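Local atomic coordinates of packaging enzyme P4 (Pseudomonas phage phi6, PDB entry 4BLO), a protein that probably hydrolyses nucleoside triphosphates as a hexameric RecA-like motor to drive RNA into the viral procapsid. Residues 8-13 with 47-52; 154-157 with 162-165; 264-269 with 273-278. All coordinates share one frame; numbering follows the deposited sequence.

Interaction 1 of 3, residues 8-13 with 47-52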
# COMPACT_ATOMS: atom_id res chain seq x y z
N ALA L 8 -37.70 37.13 3.97
CA ALA L 8 -37.12 36.29 5.02
C ALA L 8 -35.64 36.02 4.73
O ALA L 8 -34.83 36.07 5.65
CB ALA L 8 -37.89 34.98 5.12
N HIS L 9 -35.30 35.79 3.44
CA HIS L 9 -33.93 35.55 2.97
C HIS L 9 -33.10 36.83 3.09
O HIS L 9 -31.99 36.78 3.61
CB HIS L 9 -33.93 35.04 1.51
CG HIS L 9 -34.64 33.73 1.31
ND1 HIS L 9 -34.23 32.59 1.97
CD2 HIS L 9 -35.67 33.42 0.50
CE1 HIS L 9 -35.05 31.63 1.56
NE2 HIS L 9 -35.93 32.08 0.67
N ILE L 10 -33.67 37.99 2.65
CA ILE L 10 -33.03 39.31 2.70
C ILE L 10 -32.69 39.70 4.16
O ILE L 10 -31.60 40.21 4.40
CB ILE L 10 -33.90 40.40 2.00
CG1 ILE L 10 -34.38 39.94 0.60
CG2 ILE L 10 -33.14 41.74 1.93
CD1 ILE L 10 -35.61 40.63 0.06
N ASP L 11 -33.61 39.41 5.11
CA ASP L 11 -33.44 39.70 6.54
C ASP L 11 -32.36 38.83 7.20
O ASP L 11 -31.83 39.22 8.25
CB ASP L 11 -34.78 39.51 7.27
CG ASP L 11 -35.87 40.49 6.87
OD1 ASP L 11 -35.53 41.66 6.55
OD2 ASP L 11 -37.06 40.11 6.89
N ARG L 12 -32.02 37.68 6.59
CA ARG L 12 -31.02 36.73 7.10
C ARG L 12 -29.58 37.08 6.69
O ARG L 12 -28.65 36.54 7.28
CB ARG L 12 -31.34 35.30 6.59
CG ARG L 12 -32.52 34.62 7.27
CD ARG L 12 -32.23 34.08 8.66
NE ARG L 12 -31.11 33.14 8.65
CZ ARG L 12 -30.77 32.40 9.69
NH1 ARG L 12 -31.47 32.45 10.81
NH2 ARG L 12 -29.73 31.58 9.60
N VAL L 13 -29.41 37.94 5.66
CA VAL L 13 -28.11 38.33 5.08
C VAL L 13 -27.10 38.79 6.18
O VAL L 13 -25.99 38.26 6.23
CB VAL L 13 -28.26 39.37 3.92
CG1 VAL L 13 -26.91 39.83 3.39
CG2 VAL L 13 -29.09 38.80 2.79
N ALA L 47 -23.51 38.77 -4.13
CA ALA L 47 -23.67 38.63 -5.57
C ALA L 47 -25.05 38.05 -5.93
O ALA L 47 -25.66 38.51 -6.91
CB ALA L 47 -22.57 37.74 -6.14
N VAL L 48 -25.53 37.06 -5.14
CA VAL L 48 -26.83 36.39 -5.31
C VAL L 48 -27.96 37.40 -5.06
O VAL L 48 -28.87 37.51 -5.89
CB VAL L 48 -26.96 35.12 -4.42
CG1 VAL L 48 -28.40 34.61 -4.34
CG2 VAL L 48 -26.04 34.02 -4.91
N MET L 49 -27.86 38.15 -3.94
CA MET L 49 -28.86 39.16 -3.56
C MET L 49 -28.94 40.28 -4.59
O MET L 49 -30.05 40.74 -4.90
CB MET L 49 -28.55 39.74 -2.16
CG MET L 49 -28.57 38.72 -1.02
SD MET L 49 -29.97 37.58 -0.99
CE MET L 49 -31.18 38.61 -0.32
N GLU L 50 -27.78 40.73 -5.12
CA GLU L 50 -27.70 41.80 -6.11
C GLU L 50 -28.39 41.37 -7.41
O GLU L 50 -29.12 42.18 -8.01
CB GLU L 50 -26.24 42.20 -6.38
CG GLU L 50 -26.12 43.62 -6.90
CD GLU L 50 -24.79 43.97 -7.52
OE1 GLU L 50 -23.76 43.87 -6.82
OE2 GLU L 50 -24.77 44.36 -8.71
N LEU L 51 -28.18 40.09 -7.83
CA LEU L 51 -28.79 39.52 -9.03
C LEU L 51 -30.30 39.30 -8.82
O LEU L 51 -31.08 39.56 -9.74
CB LEU L 51 -28.10 38.20 -9.41
CG LEU L 51 -28.45 37.63 -10.79
CD1 LEU L 51 -27.68 38.34 -11.89
CD2 LEU L 51 -28.19 36.17 -10.82
N ALA L 52 -30.69 38.82 -7.60
CA ALA L 52 -32.09 38.62 -7.19
C ALA L 52 -32.85 39.93 -7.29
O ALA L 52 -34.01 39.93 -7.68
CB ALA L 52 -32.16 38.09 -5.77
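Ile-10 and Met-49, with CA atoms 7.5 Å apart, mark where segments 8-13 and 47-52 draw nearest, two pieces of helix whose axes approach to 11.5 Å and run roughly antiparallel at 143°. So wide a spacing is bridged by one long side chain. Met-49 leaves its helix toward the other segment, and bends at both chi2 (-47°) and chi3 (-78°) bring its terminal methyl against the backbone and side chains of 8-13. There CE lies 3.6 Å from Ile-10 CG1 and equally near Ile-10 CA, while Val-13, about one helical turn further on, also touches it: Val-13 CG2 is 3.8 Å from Met-49 CE. The same valine methyl meets the methionine chain nearer its root as well, with Val-13 CG2 3.8 Å from Met-49 CG, because these two side chains slide past each other in opposite directions. Ile-10 instead crosses the methionine obliquely, offering the root of its CG1 branch. An unbranched, flexible methionine suits this place, since it can reach across and still fold its end between two beta-branched neighbours that are stiff and close to their own helix.

His-9 contributes little to the contact, since its ring serves another part of the fold, with ND1 bonded to Leu-180 O and the ring stacked with Phe-182. Together with the salt bridge from Arg-12 to Asp-224, this fastens helix 7-22 to the ATPase body by polar bonds; Val-13 adds an apolar touch on Leu-180. Toward helix 38-54 the chemistry is purely apolar: two aliphatic side chains, Ile-10 and Val-13, gathered round one thioether methyl near the surface, a small joint held by dispersion and desolvation that probably places little directional demand on how the two helices are set.

Interaction 2 of 3, residues 154-157 with 162-165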
# COMPACT_ATOMS: atom_id res chain seq x y z
N ALA L 154 -32.93 14.33 -16.42
CA ALA L 154 -34.02 15.30 -16.52
C ALA L 154 -33.87 16.45 -15.52
O ALA L 154 -34.35 17.56 -15.78
CB ALA L 154 -35.35 14.61 -16.31
N TYR L 155 -33.20 16.18 -14.38
CA TYR L 155 -33.01 17.14 -13.29
C TYR L 155 -32.07 18.28 -13.69
O TYR L 155 -32.10 19.34 -13.06
CB TYR L 155 -32.48 16.42 -12.03
CG TYR L 155 -33.10 15.06 -11.78
CD1 TYR L 155 -34.42 14.95 -11.36
CD2 TYR L 155 -32.37 13.89 -11.96
CE1 TYR L 155 -35.01 13.70 -11.13
CE2 TYR L 155 -32.95 12.64 -11.74
CZ TYR L 155 -34.26 12.54 -11.32
OH TYR L 155 -34.82 11.30 -11.11
N ASP L 156 -31.27 18.09 -14.75
CA ASP L 156 -30.33 19.11 -15.22
C ASP L 156 -31.03 20.25 -15.97
O ASP L 156 -30.49 21.36 -16.01
CB ASP L 156 -29.26 18.47 -16.10
CG ASP L 156 -28.41 17.47 -15.33
OD1 ASP L 156 -27.49 17.91 -14.60
OD2 ASP L 156 -28.69 16.25 -15.44
N GLU L 157 -32.24 19.99 -16.52
CA GLU L 157 -33.02 20.98 -17.27
C GLU L 157 -33.85 21.89 -16.35
O GLU L 157 -34.42 22.88 -16.82
CB GLU L 157 -33.93 20.29 -18.29
CG GLU L 157 -33.20 19.90 -19.56
CD GLU L 157 -34.01 19.03 -20.50
OE1 GLU L 157 -35.09 19.49 -20.94
OE2 GLU L 157 -33.56 17.91 -20.81
N VAL L 162 -28.12 23.87 -10.16
CA VAL L 162 -26.90 24.67 -10.17
C VAL L 162 -25.72 23.68 -10.34
O VAL L 162 -25.47 22.84 -9.47
CB VAL L 162 -26.76 25.65 -8.96
CG1 VAL L 162 -27.16 24.99 -7.65
CG2 VAL L 162 -25.37 26.28 -8.88
N HIS L 163 -25.07 23.74 -11.51
CA HIS L 163 -23.99 22.84 -11.88
C HIS L 163 -22.65 23.35 -11.42
O HIS L 163 -22.17 24.39 -11.88
CB HIS L 163 -23.99 22.56 -13.39
CG HIS L 163 -25.25 21.90 -13.85
ND1 HIS L 163 -26.31 22.64 -14.39
CD2 HIS L 163 -25.62 20.60 -13.78
CE1 HIS L 163 -27.26 21.76 -14.66
NE2 HIS L 163 -26.90 20.51 -14.31
N ILE L 164 -22.04 22.60 -10.48
CA ILE L 164 -20.72 22.88 -9.92
C ILE L 164 -19.69 21.84 -10.46
O ILE L 164 -20.07 20.85 -11.10
CB ILE L 164 -20.75 22.95 -8.37
CG1 ILE L 164 -21.11 21.60 -7.74
CG2 ILE L 164 -21.67 24.08 -7.87
CD1 ILE L 164 -20.42 21.30 -6.51
N SER L 165 -18.40 22.09 -10.18
CA SER L 165 -17.27 21.26 -10.59
C SER L 165 -16.35 20.92 -9.41
O SER L 165 -15.77 19.84 -9.43
CB SER L 165 -16.47 21.96 -11.67
OG SER L 165 -15.77 23.11 -11.21
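Asp-156 and His-163 meet through one well-defined hydrogen bond that makes up nearly all of this buried contact. The imidazole donates NE2-H to Asp-156 OD1 over 2.7 Å, with an N-H...O angle of 148°. The oxygen receives it on its anti lone pair, on the side away from OD2, and lies almost in the ring plane. Carboxylate and imidazole are only 17° from coplanar, although the side chains as a whole cross at about a right angle. Histidine suits the place because its ring carries a donor to the far end of a side chain rooted in strand 161-163; with CG anti to the carbonyl carbon (chi1 -62°), it spans the gap to the 3-10 turn, although Asp-156 CA and His-163 CA are 8.1 Å apart. The ring edge also passes the turn's backbone, His-163 CE1 lying 3.5 Å from Asp-156 O.

The other oxygen, OD2, is held by a salt bridge to Arg-147 of strand 144-147 and a hydrogen bond from Glu-153 N, so both ends of the carboxylate are engaged and its rotation is fixed. Leu-103 and Gly-102 of a neighbouring subunit pack against the pair.

Away from this tight centre the turn takes no part: Ala-154 is exposed, Glu-157 points away from the strand and packs on Lys-106 of that neighbouring subunit, and the Tyr-155 ring lies on helix 132-140. An aspartate shared between arginine and histidine is probably kept ionised, and it would tend to raise the affinity of the imidazole for a second proton, though Arg-147 and Arg-65 beside the ring would oppose this. By gripping the backbone of Glu-153, part of the ADP pocket, Asp-156 may also position that loop as a second-shell residue.

Interaction 3 of 3, residues 264-269 with 273-278. With ADP (adenosine-5'-diphosphate), chain N.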
# COMPACT_ATOMS: atom_id res chain seq x y z
N ARG L 264 -35.41 3.22 5.30
CA ARG L 264 -35.13 3.67 6.66
C ARG L 264 -34.85 5.18 6.76
O ARG L 264 -34.28 5.77 5.84
CB ARG L 264 -33.93 2.92 7.25
CG ARG L 264 -34.29 1.56 7.84
CD ARG L 264 -33.06 0.74 8.17
NE ARG L 264 -32.59 1.02 9.52
CZ ARG L 264 -31.56 0.41 10.10
NH1 ARG L 264 -30.89 -0.54 9.45
NH2 ARG L 264 -31.20 0.73 11.34
N THR L 265 -35.25 5.81 7.90
CA THR L 265 -34.98 7.22 8.19
C THR L 265 -34.58 7.45 9.63
O THR L 265 -34.90 6.67 10.52
CB THR L 265 -36.12 8.17 7.84
OG1 THR L 265 -37.32 7.83 8.56
CG2 THR L 265 -36.32 8.34 6.35
N MET L 266 -33.86 8.55 9.84
CA MET L 266 -33.40 9.03 11.13
C MET L 266 -33.31 10.54 11.04
O MET L 266 -32.64 11.05 10.14
CB MET L 266 -32.04 8.41 11.49
CG MET L 266 -31.52 8.74 12.87
SD MET L 266 -31.00 10.44 13.14
CE MET L 266 -29.72 10.61 11.91
N PHE L 267 -33.94 11.24 11.99
CA PHE L 267 -33.92 12.69 12.07
C PHE L 267 -33.86 13.13 13.52
O PHE L 267 -34.65 12.66 14.36
CB PHE L 267 -35.13 13.34 11.35
CG PHE L 267 -35.25 12.97 9.88
CD1 PHE L 267 -34.35 13.47 8.94
CD2 PHE L 267 -36.28 12.14 9.44
CE1 PHE L 267 -34.48 13.15 7.58
CE2 PHE L 267 -36.40 11.82 8.07
CZ PHE L 267 -35.50 12.32 7.16
N ARG L 268 -32.90 14.02 13.80
CA ARG L 268 -32.66 14.64 15.11
C ARG L 268 -33.46 15.93 15.15
O ARG L 268 -33.01 16.95 14.61
CB ARG L 268 -31.16 14.89 15.33
CG ARG L 268 -30.31 13.63 15.29
CD ARG L 268 -28.84 13.92 15.44
NE ARG L 268 -28.05 12.78 14.96
CZ ARG L 268 -27.59 11.79 15.71
NH1 ARG L 268 -27.78 11.80 17.03
NH2 ARG L 268 -26.89 10.80 15.17
N THR L 269 -34.68 15.86 15.71
CA THR L 269 -35.63 16.97 15.76
C THR L 269 -35.66 17.65 17.12
O THR L 269 -35.00 17.21 18.05
CB THR L 269 -37.05 16.47 15.41
OG1 THR L 269 -37.54 15.64 16.47
CG2 THR L 269 -37.12 15.76 14.07
N ARG L 273 -34.80 12.40 18.79
CA ARG L 273 -34.29 11.53 17.70
C ARG L 273 -35.39 10.56 17.25
O ARG L 273 -35.88 9.75 18.06
CB ARG L 273 -33.02 10.74 18.10
CG ARG L 273 -31.76 11.59 18.30
CD ARG L 273 -30.65 10.83 19.00
NE ARG L 273 -30.10 9.76 18.16
CZ ARG L 273 -29.28 8.79 18.60
NH1 ARG L 273 -28.93 8.73 19.88
NH2 ARG L 273 -28.84 7.87 17.76
N ILE L 274 -35.79 10.68 15.97
CA ILE L 274 -36.87 9.86 15.44
C ILE L 274 -36.35 8.93 14.39
O ILE L 274 -35.85 9.37 13.36
CB ILE L 274 -38.08 10.71 14.93
CG1 ILE L 274 -38.66 11.56 16.09
CG2 ILE L 274 -39.16 9.82 14.28
CD1 ILE L 274 -39.32 12.83 15.65
N PHE L 275 -36.50 7.62 14.65
CA PHE L 275 -36.12 6.53 13.77
C PHE L 275 -37.35 5.96 13.10
O PHE L 275 -38.28 5.51 13.78
CB PHE L 275 -35.35 5.41 14.51
CG PHE L 275 -34.08 5.85 15.19
CD1 PHE L 275 -32.88 5.86 14.49
CD2 PHE L 275 -34.07 6.21 16.52
CE1 PHE L 275 -31.70 6.23 15.13
CE2 PHE L 275 -32.89 6.60 17.16
CZ PHE L 275 -31.72 6.61 16.46
N ASN L 276 -37.35 5.98 11.75
CA ASN L 276 -38.41 5.45 10.89
C ASN L 276 -39.81 5.97 11.30
O ASN L 276 -40.67 5.19 11.71
CB ASN L 276 -38.38 3.92 10.89
CG ASN L 276 -37.06 3.30 10.51
OD1 ASN L 276 -36.07 3.99 10.23
ND2 ASN L 276 -37.01 2.00 10.50
N GLY L 277 -40.02 7.28 11.15
CA GLY L 277 -41.29 7.95 11.44
C GLY L 277 -42.36 7.80 10.38
O GLY L 277 -42.06 7.46 9.23
N ALA L 278 -43.62 8.13 10.74
CA ALA L 278 -44.82 8.07 9.91
C ALA L 278 -45.06 9.43 9.24
O ALA L 278 -46.12 10.06 9.39
CB ALA L 278 -46.02 7.66 10.76
PB ADP N . -24.09 5.69 20.71
O1B ADP N . -23.47 4.34 21.14
O2B ADP N . -23.39 6.83 21.48
O3B ADP N . -23.92 5.90 19.25
PA ADP N . -26.58 6.74 21.85
O1A ADP N . -26.39 8.13 21.23
O2A ADP N . -26.19 6.76 23.29
O3A ADP N . -25.65 5.69 21.07
O5' ADP N . -28.09 6.29 21.73
C5' ADP N . -28.44 4.90 21.73
C4' ADP N . -29.93 4.73 21.74
O4' ADP N . -30.48 5.26 20.51
C3' ADP N . -30.37 3.27 21.78
O3' ADP N . -30.42 2.80 23.12
C2' ADP N . -31.73 3.31 21.07
O2' ADP N . -32.79 3.65 21.96
C1' ADP N . -31.50 4.40 20.01
N9 ADP N . -31.11 3.89 18.69
C8 ADP N . -29.87 3.95 18.11
N7 ADP N . -29.81 3.40 16.92
C5 ADP N . -31.11 2.95 16.70
C6 ADP N . -31.70 2.27 15.62
N6 ADP N . -31.05 1.91 14.51
N1 ADP N . -33.02 1.95 15.73
C2 ADP N . -33.68 2.31 16.83
N3 ADP N . -33.23 2.97 17.90
C4 ADP N . -31.92 3.26 17.78
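Two arginines lie flat against each other: the guanidinium of Arg-268 stacks on that of Arg-273 with centres 4.5 Å apart and planes 20° from parallel. The side chains run alongside one another from neighbouring strands toward the diphosphate of ADP, and Arg-273 NH1 donates to O1A of the nucleotide (2.9 Å) and to its O5'. Nearby anions probably ease the pairing, since Glu-153 of a neighbouring subunit forms long, weak ion pairs with both. Arg-268 is steadied further by the backbone oxygens of Met-248 and Thr-251.

On the same sheet face Phe-275 lays its ring over the adenine, CE2 lying 3.5 Å from ADP C4; a flat apolar ring suits the flat base. With CG anti to the backbone N (chi1 -175°), Met-266 brings that atom 3.4 Å from Phe-275 CE1, and its sulfur makes an oblique Met-aromatic contact. Arg-264, paired with Glu-241, brings the edge of its guanidinium near the adenine amino group.

Backbone bonds tie Phe-267 to Ile-274 in both directions. Where strand 272-275 ends, Asn-276 takes a left-handed conformation (phi 50°), readily tolerated by asparagine, and its side chain replaces a backbone carbonyl: OD1 accepts Thr-265 N at 3.1 Å, while Asn-276 N donates to Thr-265 O. Both donors stand well out of the carbonyl planes.

This antiparallel beta hairpin at the sheet edge supplies Phe-275, Arg-264 and Arg-273 to ADP held by the P-loop of a neighbouring subunit, consistent with the arginine fingers of RecA-like hexamers, although here Arg-273 meets the alpha-phosphate.

In the fold
From the N terminus the three contacts follow in series, none nested in or crossing another. Interaction 1 closes the longest loop, 33 residues that include the small 26-27/34-35 sheet, and joins helix 7-22 to helix 38-54 on the outside of the ATPase core. Interaction 2 spans only four residues, tying the loop after strand 144-147 back to strand 161-163, within this chain one outermost strand of the main eight-stranded sheet. Interaction 3, over three residues, forms the hairpin whose strand 272-275 is the chain's other outermost strand. Centres of interactions 2 and 3 are about 29 Å apart, and each faces a different neighbouring subunit, so the sheet links two interfaces of the hexamer.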